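Local coordinates for putative uncharacterized protein (Trypanosoma congolense, PDB 4E40), which serves as a cell-surface receptor for the haptoglobin-hemoglobin complex and probably takes part in the parasite's uptake of heme iron, this chain being its helical-bundle receptor part, at residues R50-S53 against E54-A58; E104-I107 against V108-K111; L219-A222 against L223-E227; R228-E231 against K232-A236. All coordinates share one frame; numbering follows the deposited sequence.

Interaction 1: R50-S53 against E54-A58; sequences RKKS and EDILA. Unlike the reference sequence in segment 54-58: D55 (reference Glu).
E54 folds back along helix 28-73 and lays its carboxylate across the stems of R50 and K51, one turn earlier. Its CG stands anti to the carbonyl carbon (chi1 -73°), and from there the chain runs out extended, which carries OE2 to 4.1 Å from R50 CG while OE1 leans over K51 CG. The approach to R50 is oblique, with the guanidinium and carboxylate planes 67° apart. R50 NE stays 4.8 Å from E54 OE2, and the two groups do not pair. K51 sends its amine elsewhere, into a salt bridge with E47.

S53 is the buried member. Its OG sits between the backbone N and the carbonyl carbon (chi1 77°), turned back toward the preceding turn, and donates a 2.7 Å hydrogen bond to R50 O. That carbonyl oxygen also receives the helical bond from E54 N at 3.0 Å, in the carbonyl plane, while OG comes in tilted from it. I56 lays CG1 against K52 O, 3.4 Å away, and that same oxygen takes the N-H of I56 and a bond from a water that reaches D55 OD2 weakly.

K52, which binds heme b in another structure of this protein, carries no heme here; its NZ has a weak, long ion pair with E227 on helix 192-246. S53 meanwhile packs on V108 of helix 82-147 and on L223, and I56 on V101, L223 and L230. E54 thus lies near R50 and K51 without locking onto either, K51 pairing with E47 instead, whereas the buried hydroxyl is satisfied within its own helix and can enter the bundle interior.

Interaction 2: E104-I107 against V108-K111; sequences EVEI and VAKK
I107 and K111 extend alongside each other, and their contact is apolar: I107 CG2 lies 3.8 Å from K111 CE. The branch that touches is the one anti to the backbone N, beside the carbonyl carbon, while the lysine bends at chi2 (-59°), which swings CE up to the CG2 methyl. K111 CG also rests 3.3 Å from I107 O.

V108 turns its CG2 back over the preceding turn, to 3.4 Å from E104 O. A109 CB, one residue on, sits against E106 O.

Four regular helical hydrogen bonds join the two halves, each from an N-H to the carbonyl four residues earlier; K111 N to I107 O is 2.9 Å long, and V108 N to E104 O is 3.0 Å.

Of the charges, E106 and K110 are spaced as an i, i+4 pair, yet E106 OE1 and K110 NZ stay 4.9 Å apart. The glutamate curls at chi2 and its OE1 comes nearest A109 CB; electrostatic attraction across this gap is probably modest. K111 NZ instead makes a salt bridge to E218.

This turn of helix 82-147 is held between the other two long helices. V105 and V108 pack on S53 of helix 28-73, whereas E104 lies on A222, K225 and A226 and K111 on L219, all on helix 192-246.

Interaction 3: L219-A222 against L223-E227; sequences LETA and LEKAE
In the long three-helix bundle of this receptor, L219 and L223 form an i, i+4 leucine pair on the inward face of helix 192-246. The two leucines run next to each other, with L219 CD2 at 3.7 Å from L223 CD1. In L219, chi1 (-169°) places CG, and CD2, the branch that is not anti at chi2, is the methyl that meets L223.

Two glutamates, E220 and E224, crowd on the outer side. E220 bends at chi2 (46°) and crosses E224 at about a right angle, their carboxylate planes 50° apart. E220 OE1 and E224 OE2 approach to 3.3 Å, two acceptors with like charge, so one of the pair may hold a proton part of the time or have its pKa raised. E220 CG is also close, 3.4 Å from E224 OE2. The other oxygen of E224, OE1, accepts a 2.6 Å hydrogen bond from a water that is also bonded to T221 OG1, at 2.9 Å. T221 OG1 is further hydrogen-bonded to E217 O, and its methyl CG2 meets the K225 chain at CE, 3.9 Å away, the two side chains running alongside.

L223 touches K52, S53 and I56 of helix 28-73, and A222 meets E104 of helix 82-147. Apolar residues turned inward and charged ones outward are what an amphipathic helix of an elongated helical bundle shows, and here L223 packs beside K52, a heme b-binding residue in another structure of this protein.

Interaction 4: R228-E231 against K232-A236; sequences RQLE and KAEKA
E234 reaches back along helix 192-246, one of the long helices of the receptor's bundle, to lie against L230 a turn earlier. Starting at the backbone, its CB is 3.5 Å from L230 O. CG, placed anti to the carbonyl carbon (chi1 -71°), comes within 3.3 Å of the same oxygen and also faces L230 CD1. The chain is extended beyond this point, so CD passes over L230 CG at 3.8 Å. At the tip, OE2 sits among the leucine carbons, nearest CG at 3.7 Å with both methyls close behind, while OE1 stays nearer L230 O. A carboxylate thus rests on an aliphatic surface; K59 of helix 28-73 touches both residues.

E231 and K235 are likewise a turn apart, but E231 OE2 and K235 NZ remain 5.0 Å from each other. Toward helix 82-147, Q229 packs on H100 and V101, and A233 on A97.

The amide end of Q229 is joined to K232 through water: one molecule donates to Q229 OE1 at 2.6 Å and accepts from K232 NZ at 2.9 Å.

The four contacts come in series along the chain, interaction 1 on helix 28-73, interaction 2 on helix 82-147, and interactions 3 and 4 on consecutive parts of helix 192-246. The centres of interactions 1, 2 and 3 lie about 9 to 11 Å apart and all three touch one another, forming one layer through the three-helix bundle. Interaction 4 continues farther out, its centre about 14 Å from those of interactions 1 and 3; it touches interaction 1 where L230 CD1 meets I56 O but does not reach interaction 2. These local contacts thus present side chains that pack between the three helices, near K52, which binds heme b in another structure of this protein.

Interaction 1: R50-S53 against E54-A58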
ATOM      1  N   ARG A  50      13.270  -6.556  -4.520  1.00 30.34           N
ATOM      2  CA  ARG A  50      13.656  -6.534  -5.900  1.00 30.30           C
ATOM      3  C   ARG A  50      15.086  -7.058  -6.053  1.00 29.71           C
ATOM      4  O   ARG A  50      15.329  -7.968  -6.841  1.00 24.17           O
ATOM      5  CB  ARG A  50      13.483  -5.133  -6.505  1.00 30.43           C
ATOM      6  CG  ARG A  50      13.600  -5.085  -7.999  1.00 33.13           C
ATOM      7  CD  ARG A  50      12.676  -3.955  -8.539  1.00 37.83           C
ATOM      8  NE  ARG A  50      12.410  -4.127  -9.992  1.00 50.25           N
ATOM      9  CZ  ARG A  50      11.648  -3.377 -10.823  1.00 43.16           C
ATOM     10  NH1 ARG A  50      11.585  -3.711 -12.154  1.00 35.52           N
ATOM     11  NH2 ARG A  50      11.015  -2.310 -10.376  1.00 30.89           N
ATOM     12  N   LYS A  51      16.021  -6.553  -5.233  1.00 27.14           N
ATOM     13  CA  LYS A  51      17.402  -7.006  -5.272  1.00 29.42           C
ATOM     14  C   LYS A  51      17.509  -8.478  -4.878  1.00 24.43           C
ATOM     15  O   LYS A  51      18.280  -9.172  -5.520  1.00 24.79           O
ATOM     16  CB  LYS A  51      18.296  -6.112  -4.385  1.00 33.67           C
ATOM     17  CG  LYS A  51      18.886  -4.982  -5.219  1.00 41.67           C
ATOM     18  CD  LYS A  51      19.291  -3.774  -4.384  1.00 51.97           C
ATOM     19  CE  LYS A  51      19.921  -2.715  -5.270  1.00 54.20           C
ATOM     20  NZ  LYS A  51      19.576  -1.373  -4.743  1.00 58.86           N
ATOM     21  N   LYS A  52      16.721  -8.938  -3.922  1.00 23.95           N
ATOM     22  CA  LYS A  52      16.741 -10.382  -3.549  1.00 23.72           C
ATOM     23  C   LYS A  52      16.334 -11.227  -4.773  1.00 21.84           C
ATOM     24  O   LYS A  52      16.983 -12.268  -5.081  1.00 21.00           O
ATOM     25  CB  LYS A  52      15.825 -10.667  -2.391  1.00 27.37           C
ATOM     26  CG  LYS A  52      15.779 -12.103  -1.924  1.00 33.19           C
ATOM     27  CD  LYS A  52      15.184 -12.147  -0.498  1.00 40.42           C
ATOM     28  CE  LYS A  52      14.567 -13.523  -0.159  1.00 45.54           C
ATOM     29  NZ  LYS A  52      13.799 -13.533   1.144  1.00 39.23           N
ATOM     30  N   SER A  53      15.281 -10.773  -5.458  1.00 20.87           N
ATOM     31  CA  SER A  53      14.811 -11.559  -6.640  1.00 19.19           C
ATOM     32  C   SER A  53      15.896 -11.544  -7.746  1.00 19.13           C
ATOM     33  O   SER A  53      16.047 -12.531  -8.483  1.00 16.70           O
ATOM     34  CB  SER A  53      13.455 -11.017  -7.138  1.00 19.52           C
ATOM     35  OG  SER A  53      13.631  -9.813  -7.879  1.00 21.75           O
ATOM     36  N   GLU A  54      16.628 -10.415  -7.900  1.00 19.48           N
ATOM     37  CA  GLU A  54      17.629 -10.326  -8.888  1.00 20.07           C
ATOM     38  C   GLU A  54      18.821 -11.235  -8.558  1.00 18.88           C
ATOM     39  O   GLU A  54      19.401 -11.830  -9.473  1.00 18.59           O
ATOM     40  CB  GLU A  54      18.132  -8.873  -8.933  1.00 21.61           C
ATOM     41  CG  GLU A  54      17.109  -7.947  -9.582  1.00 23.40           C
ATOM     42  CD  GLU A  54      17.624  -6.476  -9.676  1.00 32.66           C
ATOM     43  OE1 GLU A  54      18.744  -6.151  -9.217  1.00 33.18           O
ATOM     44  OE2 GLU A  54      16.948  -5.648 -10.271  1.00 31.02           O
ATOM     45  N   ASP A  55      19.137 -11.354  -7.255  0.50 19.87           N
ATOM     46  CA  ASP A  55      20.222 -12.217  -6.811  0.50 20.70           C
ATOM     47  C   ASP A  55      19.848 -13.654  -7.130  0.50 18.04           C
ATOM     48  O   ASP A  55      20.674 -14.406  -7.634  0.50 17.74           O
ATOM     49  CB  ASP A  55      20.463 -12.097  -5.298  0.50 23.07           C
ATOM     50  CG  ASP A  55      21.714 -12.862  -4.838  0.50 28.13           C
ATOM     51  OD1 ASP A  55      22.815 -12.611  -5.377  0.50 32.31           O
ATOM     52  OD2 ASP A  55      21.622 -13.703  -3.922  0.50 31.74           O
ATOM     53  N   ILE A  56      18.591 -13.997  -6.839  1.00 17.44           N
ATOM     54  CA  ILE A  56      18.087 -15.365  -7.126  1.00 17.37           C
ATOM     55  C   ILE A  56      18.248 -15.694  -8.613  1.00 16.78           C
ATOM     56  O   ILE A  56      18.718 -16.786  -8.956  1.00 16.21           O
ATOM     57  CB  ILE A  56      16.604 -15.486  -6.684  1.00 17.72           C
ATOM     58  CG1 ILE A  56      16.629 -15.599  -5.166  1.00 20.31           C
ATOM     59  CG2 ILE A  56      15.978 -16.747  -7.298  1.00 17.69           C
ATOM     60  CD1 ILE A  56      15.239 -15.414  -4.597  1.00 20.38           C
ATOM     61  N   LEU A  57      17.924 -14.720  -9.474  1.00 16.46           N
ATOM     62  CA  LEU A  57      18.014 -14.950 -10.914  1.00 17.00           C
ATOM     63  C   LEU A  57      19.478 -15.130 -11.332  1.00 16.36           C
ATOM     64  O   LEU A  57      19.765 -15.985 -12.141  1.00 18.34           O
ATOM     65  CB  LEU A  57      17.418 -13.751 -11.673  1.00 18.60           C
ATOM     66  CG  LEU A  57      17.199 -14.127 -13.143  1.00 22.79           C
ATOM     67  CD1 LEU A  57      16.504 -15.466 -13.457  1.00 27.24           C
ATOM     68  CD2 LEU A  57      16.429 -12.997 -13.815  1.00 24.89           C
ATOM     69  N   ALA A  58      20.354 -14.307 -10.798  1.00 17.17           N
ATOM     70  CA  ALA A  58      21.793 -14.425 -11.147  1.00 17.18           C
ATOM     71  C   ALA A  58      22.351 -15.788 -10.686  1.00 17.60           C
ATOM     72  O   ALA A  58      23.049 -16.457 -11.441  1.00 18.73           O
ATOM     73  CB  ALA A  58      22.528 -13.253 -10.520  1.00 17.75           C
TER
HETATM   74  O   HOH W   1      18.354 -13.810  -2.845  1.00 34.30           O

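Interaction 2: E104-I107 against V108-K111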
ATOM      1  N   GLU A 104       8.646 -16.848 -11.405  1.00 16.06           N
ATOM      2  CA  GLU A 104       8.423 -16.248 -10.063  1.00 18.04           C
ATOM      3  C   GLU A 104       9.067 -14.898  -9.856  1.00 17.71           C
ATOM      4  O   GLU A 104       8.452 -14.026  -9.233  1.00 18.42           O
ATOM      5  CB  GLU A 104       8.814 -17.207  -8.949  1.00 19.65           C
ATOM      6  CG  GLU A 104       8.082 -18.552  -9.040  1.00 22.18           C
ATOM      7  CD  GLU A 104       6.575 -18.424  -8.847  1.00 28.00           C
ATOM      8  OE1 GLU A 104       6.129 -17.414  -8.253  1.00 27.37           O
ATOM      9  OE2 GLU A 104       5.872 -19.366  -9.275  1.00 30.54           O
ATOM     10  N   VAL A 105      10.240 -14.697 -10.423  1.00 17.01           N
ATOM     11  CA  VAL A 105      10.958 -13.418 -10.295  1.00 17.60           C
ATOM     12  C   VAL A 105      10.222 -12.371 -11.114  1.00 18.70           C
ATOM     13  O   VAL A 105      10.165 -11.203 -10.676  1.00 18.91           O
ATOM     14  CB  VAL A 105      12.446 -13.606 -10.668  1.00 19.36           C
ATOM     15  CG1 VAL A 105      13.171 -12.224 -10.811  1.00 20.11           C
ATOM     16  CG2 VAL A 105      13.132 -14.446  -9.577  1.00 18.96           C
ATOM     17  N   GLU A 106       9.595 -12.743 -12.232  1.00 18.02           N
ATOM     18  CA  GLU A 106       8.704 -11.813 -12.964  1.00 20.56           C
ATOM     19  C   GLU A 106       7.500 -11.398 -12.168  1.00 21.40           C
ATOM     20  O   GLU A 106       7.089 -10.220 -12.227  1.00 21.97           O
ATOM     21  CB  GLU A 106       8.266 -12.422 -14.306  1.00 22.93           C
ATOM     22  CG  GLU A 106       9.344 -12.270 -15.347  1.00 31.63           C
ATOM     23  CD  GLU A 106       9.930 -10.826 -15.346  1.00 35.39           C
ATOM     24  OE1 GLU A 106       9.161  -9.801 -15.338  1.00 38.49           O
ATOM     25  OE2 GLU A 106      11.165 -10.756 -15.302  1.00 30.36           O
ATOM     26  N   ILE A 107       6.917 -12.344 -11.415  1.00 17.95           N
ATOM     27  CA  ILE A 107       5.828 -11.970 -10.534  1.00 19.42           C
ATOM     28  C   ILE A 107       6.288 -10.997  -9.462  1.00 19.63           C
ATOM     29  O   ILE A 107       5.538 -10.007  -9.203  1.00 19.60           O
ATOM     30  CB  ILE A 107       5.155 -13.189  -9.890  1.00 19.58           C
ATOM     31  CG1 ILE A 107       4.439 -13.942 -10.965  1.00 22.04           C
ATOM     32  CG2 ILE A 107       4.122 -12.714  -8.811  1.00 18.62           C
ATOM     33  CD1 ILE A 107       3.952 -15.312 -10.516  1.00 25.87           C
ATOM     34  N   VAL A 108       7.454 -11.214  -8.846  1.00 19.51           N
ATOM     35  CA  VAL A 108       8.028 -10.316  -7.842  1.00 19.01           C
ATOM     36  C   VAL A 108       8.181  -8.911  -8.462  1.00 20.32           C
ATOM     37  O   VAL A 108       7.818  -7.911  -7.838  1.00 20.83           O
ATOM     38  CB  VAL A 108       9.389 -10.794  -7.327  1.00 20.51           C
ATOM     39  CG1 VAL A 108      10.043  -9.665  -6.459  1.00 19.74           C
ATOM     40  CG2 VAL A 108       9.184 -12.061  -6.500  1.00 20.25           C
ATOM     41  N   ALA A 109       8.656  -8.844  -9.689  1.00 19.49           N
ATOM     42  CA  ALA A 109       8.861  -7.527 -10.325  1.00 19.57           C
ATOM     43  C   ALA A 109       7.542  -6.846 -10.505  1.00 19.53           C
ATOM     44  O   ALA A 109       7.459  -5.597 -10.323  1.00 20.73           O
ATOM     45  CB  ALA A 109       9.511  -7.737 -11.721  1.00 20.41           C
ATOM     46  N   LYS A 110       6.499  -7.598 -10.905  1.00 18.99           N
ATOM     47  CA  LYS A 110       5.169  -7.032 -11.145  1.00 20.35           C
ATOM     48  C   LYS A 110       4.628  -6.457  -9.842  1.00 19.76           C
ATOM     49  O   LYS A 110       4.066  -5.341  -9.847  1.00 22.68           O
ATOM     50  CB  LYS A 110       4.183  -8.062 -11.716  1.00 22.91           C
ATOM     51  CG  LYS A 110       4.496  -8.482 -13.158  1.00 31.68           C
ATOM     52  CD  LYS A 110       3.592  -9.609 -13.689  1.00 37.76           C
ATOM     53  CE  LYS A 110       4.020 -10.090 -15.095  1.00 40.41           C
ATOM     54  NZ  LYS A 110       4.406  -8.980 -15.999  1.00 48.74           N
ATOM     55  N   LYS A 111       4.831  -7.198  -8.751  1.00 18.93           N
ATOM     56  CA  LYS A 111       4.289  -6.735  -7.447  1.00 18.37           C
ATOM     57  C   LYS A 111       5.029  -5.539  -6.950  1.00 17.90           C
ATOM     58  O   LYS A 111       4.406  -4.648  -6.290  1.00 18.90           O
ATOM     59  CB  LYS A 111       4.318  -7.856  -6.365  1.00 18.47           C
ATOM     60  CG  LYS A 111       3.531  -9.069  -6.770  1.00 19.87           C
ATOM     61  CD  LYS A 111       2.063  -8.878  -7.065  1.00 22.89           C
ATOM     62  CE  LYS A 111       1.610 -10.068  -7.891  1.00 28.38           C
ATOM     63  NZ  LYS A 111       0.141 -10.196  -7.868  1.00 34.36           N
TER

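Interaction 3: L219-A222 against L223-E227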
ATOM      1  N   LEU A 219       3.932 -10.797  -3.297  1.00 22.73           N
ATOM      2  CA  LEU A 219       5.371 -10.688  -3.552  1.00 22.23           C
ATOM      3  C   LEU A 219       6.180 -11.714  -2.759  1.00 23.65           C
ATOM      4  O   LEU A 219       7.060 -12.430  -3.296  1.00 22.48           O
ATOM      5  CB  LEU A 219       5.836  -9.247  -3.262  1.00 21.92           C
ATOM      6  CG  LEU A 219       7.244  -8.864  -3.716  1.00 23.34           C
ATOM      7  CD1 LEU A 219       7.255  -7.338  -3.659  1.00 22.60           C
ATOM      8  CD2 LEU A 219       8.391  -9.448  -2.890  1.00 23.96           C
ATOM      9  N   GLU A 220       5.843 -11.796  -1.477  1.00 23.07           N
ATOM     10  CA  GLU A 220       6.533 -12.705  -0.599  1.00 25.29           C
ATOM     11  C   GLU A 220       6.272 -14.133  -0.996  1.00 23.15           C
ATOM     12  O   GLU A 220       7.243 -14.934  -0.929  1.00 26.57           O
ATOM     13  CB  GLU A 220       6.080 -12.467   0.863  1.00 27.90           C
ATOM     14  CG  GLU A 220       6.869 -13.304   1.860  1.00 36.15           C
ATOM     15  CD  GLU A 220       8.379 -13.333   1.694  1.00 42.14           C
ATOM     16  OE1 GLU A 220       8.915 -14.474   1.748  1.00 49.61           O
ATOM     17  OE2 GLU A 220       9.053 -12.271   1.540  1.00 42.30           O
ATOM     18  N   THR A 221       5.071 -14.460  -1.438  1.00 23.84           N
ATOM     19  CA  THR A 221       4.760 -15.848  -1.872  1.00 24.99           C
ATOM     20  C   THR A 221       5.605 -16.213  -3.112  1.00 26.84           C
ATOM     21  O   THR A 221       6.187 -17.301  -3.211  1.00 26.15           O
ATOM     22  CB  THR A 221       3.288 -16.009  -2.145  1.00 29.55           C
ATOM     23  OG1 THR A 221       2.618 -15.897  -0.884  1.00 31.16           O
ATOM     24  CG2 THR A 221       2.972 -17.356  -2.791  1.00 30.26           C
ATOM     25  N   ALA A 222       5.706 -15.266  -4.025  1.00 22.98           N
ATOM     26  CA  ALA A 222       6.581 -15.541  -5.220  1.00 21.96           C
ATOM     27  C   ALA A 222       8.055 -15.630  -4.915  1.00 23.67           C
ATOM     28  O   ALA A 222       8.772 -16.421  -5.566  1.00 23.99           O
ATOM     29  CB  ALA A 222       6.288 -14.460  -6.292  1.00 21.65           C
ATOM     30  N   LEU A 223       8.593 -14.841  -4.002  1.00 20.97           N
ATOM     31  CA  LEU A 223       9.967 -14.961  -3.645  1.00 23.86           C
ATOM     32  C   LEU A 223      10.148 -16.364  -3.060  1.00 24.52           C
ATOM     33  O   LEU A 223      11.159 -16.964  -3.373  1.00 24.50           O
ATOM     34  CB  LEU A 223      10.459 -13.950  -2.593  1.00 24.35           C
ATOM     35  CG  LEU A 223      11.032 -12.620  -3.057  1.00 31.30           C
ATOM     36  CD1 LEU A 223      11.197 -11.616  -1.928  1.00 32.85           C
ATOM     37  CD2 LEU A 223      12.318 -12.756  -3.852  1.00 29.92           C
ATOM     38  N   GLU A 224       9.206 -16.827  -2.214  1.00 24.71           N
ATOM     39  CA  GLU A 224       9.319 -18.206  -1.614  1.00 24.68           C
ATOM     40  C   GLU A 224       9.408 -19.253  -2.748  1.00 24.35           C
ATOM     41  O   GLU A 224      10.267 -20.164  -2.669  1.00 23.02           O
ATOM     42  CB  GLU A 224       8.138 -18.554  -0.651  1.00 28.73           C
ATOM     43  CG  GLU A 224       8.125 -17.756   0.672  1.00 34.55           C
ATOM     44  CD  GLU A 224       6.713 -17.565   1.278  1.00 39.75           C
ATOM     45  OE1 GLU A 224       5.731 -18.239   0.838  1.00 40.67           O
ATOM     46  OE2 GLU A 224       6.562 -16.687   2.177  1.00 38.25           O
ATOM     47  N   LYS A 225       8.530 -19.160  -3.733  1.00 21.44           N
ATOM     48  CA  LYS A 225       8.490 -20.137  -4.832  1.00 20.64           C
ATOM     49  C   LYS A 225       9.816 -20.016  -5.607  1.00 18.85           C
ATOM     50  O   LYS A 225      10.393 -21.036  -6.019  1.00 16.49           O
ATOM     51  CB  LYS A 225       7.259 -19.964  -5.711  1.00 22.26           C
ATOM     52  CG  LYS A 225       5.897 -20.196  -4.963  1.00 27.10           C
ATOM     53  CD  LYS A 225       4.730 -20.158  -5.982  1.00 28.57           C
ATOM     54  CE  LYS A 225       3.337 -20.225  -5.366  1.00 36.45           C
ATOM     55  NZ  LYS A 225       2.938 -21.650  -5.181  1.00 40.34           N
ATOM     56  N   ALA A 226      10.276 -18.773  -5.821  1.00 17.82           N
ATOM     57  CA  ALA A 226      11.550 -18.619  -6.562  1.00 17.15           C
ATOM     58  C   ALA A 226      12.691 -19.268  -5.821  1.00 17.54           C
ATOM     59  O   ALA A 226      13.538 -19.891  -6.435  1.00 17.24           O
ATOM     60  CB  ALA A 226      11.785 -17.088  -6.793  1.00 16.60           C
ATOM     61  N   GLU A 227      12.680 -19.133  -4.475  1.00 19.16           N
ATOM     62  CA  GLU A 227      13.678 -19.770  -3.626  1.00 20.61           C
ATOM     63  C   GLU A 227      13.662 -21.280  -3.730  1.00 18.51           C
ATOM     64  O   GLU A 227      14.728 -21.909  -3.855  1.00 19.68           O
ATOM     65  CB  GLU A 227      13.304 -19.441  -2.185  1.00 23.60           C
ATOM     66  CG  GLU A 227      13.574 -17.979  -1.856  1.00 29.53           C
ATOM     67  CD  GLU A 227      12.785 -17.459  -0.635  1.00 37.56           C
ATOM     68  OE1 GLU A 227      12.038 -18.224   0.048  1.00 36.05           O
ATOM     69  OE2 GLU A 227      12.885 -16.226  -0.393  1.00 37.67           O
TER
HETATM   70  O   HOH W   2       3.498 -17.062   1.591  1.00 50.43           O

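Interaction 4: R228-E231 against K232-A236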
ATOM      1  N   ARG A 228      12.453 -21.830  -3.776  1.00 18.39           N
ATOM      2  CA  ARG A 228      12.313 -23.296  -3.930  1.00 16.93           C
ATOM      3  C   ARG A 228      12.853 -23.794  -5.274  1.00 16.46           C
ATOM      4  O   ARG A 228      13.563 -24.803  -5.344  1.00 17.15           O
ATOM      5  CB  ARG A 228      10.869 -23.774  -3.799  1.00 17.43           C
ATOM      6  CG  ARG A 228      10.369 -23.749  -2.338  1.00 19.59           C
ATOM      7  CD  ARG A 228       9.006 -24.427  -2.249  1.00 19.90           C
ATOM      8  NE  ARG A 228       8.783 -24.875  -0.847  1.00 22.20           N
ATOM      9  CZ  ARG A 228       7.583 -25.056  -0.294  1.00 24.84           C
ATOM     10  NH1 ARG A 228       6.478 -24.810  -1.002  1.00 27.38           N
ATOM     11  NH2 ARG A 228       7.485 -25.455   0.994  1.00 21.30           N
ATOM     12  N   GLN A 229      12.484 -23.065  -6.324  1.00 15.95           N
ATOM     13  CA  GLN A 229      12.912 -23.472  -7.689  1.00 16.05           C
ATOM     14  C   GLN A 229      14.410 -23.284  -7.858  1.00 16.93           C
ATOM     15  O   GLN A 229      15.064 -24.084  -8.542  1.00 16.26           O
ATOM     16  CB  GLN A 229      12.104 -22.714  -8.741  1.00 16.90           C
ATOM     17  CG  GLN A 229      10.608 -23.071  -8.718  1.00 19.18           C
ATOM     18  CD  GLN A 229      10.455 -24.553  -8.777  1.00 21.83           C
ATOM     19  OE1 GLN A 229      10.978 -25.219  -9.659  1.00 22.50           O
ATOM     20  NE2 GLN A 229       9.820 -25.122  -7.682  1.00 29.66           N
ATOM     21  N   LEU A 230      14.967 -22.220  -7.264  1.00 17.09           N
ATOM     22  CA  LEU A 230      16.412 -22.072  -7.243  1.00 17.40           C
ATOM     23  C   LEU A 230      17.137 -23.226  -6.579  1.00 17.73           C
ATOM     24  O   LEU A 230      18.150 -23.708  -7.102  1.00 17.58           O
ATOM     25  CB  LEU A 230      16.836 -20.722  -6.600  1.00 17.95           C
ATOM     26  CG  LEU A 230      18.357 -20.562  -6.541  1.00 17.49           C
ATOM     27  CD1 LEU A 230      19.046 -20.479  -7.961  1.00 18.42           C
ATOM     28  CD2 LEU A 230      18.618 -19.265  -5.729  1.00 19.10           C
ATOM     29  N   GLU A 231      16.625 -23.647  -5.415  1.00 17.64           N
ATOM     30  CA  GLU A 231      17.199 -24.779  -4.729  1.00 19.01           C
ATOM     31  C   GLU A 231      17.218 -26.030  -5.647  1.00 18.43           C
ATOM     32  O   GLU A 231      18.211 -26.737  -5.662  1.00 18.29           O
ATOM     33  CB  GLU A 231      16.488 -25.011  -3.410  1.00 21.55           C
ATOM     34  CG  GLU A 231      17.099 -26.226  -2.753  1.00 26.15           C
ATOM     35  CD  GLU A 231      17.234 -26.216  -1.257  1.00 33.63           C
ATOM     36  OE1 GLU A 231      17.099 -25.156  -0.619  1.00 37.07           O
ATOM     37  OE2 GLU A 231      17.468 -27.329  -0.728  1.00 34.52           O
ATOM     38  N   LYS A 232      16.108 -26.291  -6.351  1.00 17.41           N
ATOM     39  CA  LYS A 232      16.049 -27.413  -7.269  1.00 17.29           C
ATOM     40  C   LYS A 232      17.133 -27.276  -8.357  1.00 16.24           C
ATOM     41  O   LYS A 232      17.878 -28.213  -8.631  1.00 16.47           O
ATOM     42  CB  LYS A 232      14.628 -27.540  -7.839  1.00 18.03           C
ATOM     43  CG  LYS A 232      14.558 -28.819  -8.709  1.00 18.88           C
ATOM     44  CD  LYS A 232      13.185 -29.060  -9.331  1.00 20.89           C
ATOM     45  CE  LYS A 232      12.099 -29.247  -8.304  1.00 21.64           C
ATOM     46  NZ  LYS A 232      10.907 -29.847  -9.049  1.00 20.03           N
ATOM     47  N   ALA A 233      17.213 -26.068  -8.921  1.00 16.34           N
ATOM     48  CA  ALA A 233      18.163 -25.843  -9.996  1.00 17.12           C
ATOM     49  C   ALA A 233      19.597 -26.027  -9.510  1.00 17.36           C
ATOM     50  O   ALA A 233      20.408 -26.618 -10.230  1.00 18.30           O
ATOM     51  CB  ALA A 233      17.981 -24.451 -10.579  1.00 17.41           C
ATOM     52  N   GLU A 234      19.895 -25.516  -8.308  1.00 17.39           N
ATOM     53  CA  GLU A 234      21.259 -25.639  -7.761  1.00 19.34           C
ATOM     54  C   GLU A 234      21.642 -27.069  -7.407  1.00 19.94           C
ATOM     55  O   GLU A 234      22.745 -27.493  -7.700  1.00 21.22           O
ATOM     56  CB  GLU A 234      21.422 -24.763  -6.519  1.00 21.92           C
ATOM     57  CG  GLU A 234      21.454 -23.276  -6.823  1.00 22.88           C
ATOM     58  CD  GLU A 234      21.474 -22.448  -5.538  1.00 28.29           C
ATOM     59  OE1 GLU A 234      20.956 -22.912  -4.508  1.00 33.14           O
ATOM     60  OE2 GLU A 234      21.906 -21.279  -5.591  1.00 31.39           O
ATOM     61  N   LYS A 235      20.726 -27.839  -6.834  1.00 19.54           N
ATOM     62  CA  LYS A 235      21.025 -29.249  -6.553  1.00 20.64           C
ATOM     63  C   LYS A 235      21.201 -30.063  -7.811  1.00 19.78           C
ATOM     64  O   LYS A 235      22.081 -30.892  -7.867  1.00 20.93           O
ATOM     65  CB  LYS A 235      19.915 -29.850  -5.670  1.00 22.18           C
ATOM     66  CG  LYS A 235      19.839 -29.172  -4.296  1.00 28.49           C
ATOM     67  CD  LYS A 235      20.934 -29.658  -3.345  1.00 33.40           C
ATOM     68  CE  LYS A 235      21.172 -28.629  -2.241  1.00 39.59           C
ATOM     69  NZ  LYS A 235      22.130 -29.192  -1.246  1.00 46.70           N
ATOM     70  N   ALA A 236      20.369 -29.806  -8.820  1.00 19.95           N
ATOM     71  CA  ALA A 236      20.486 -30.542 -10.070  1.00 18.97           C
ATOM     72  C   ALA A 236      21.800 -30.171 -10.792  1.00 19.44           C
ATOM     73  O   ALA A 236      22.486 -31.029 -11.342  1.00 22.45           O
ATOM     74  CB  ALA A 236      19.275 -30.204 -10.955  1.00 18.77           C
TER
HETATM   75  O   HOH W   3      10.168 -27.536 -10.593  1.00 20.19           O
HETATM   76  O   HOH W   4       9.220 -27.953  -6.689  1.00 48.36           O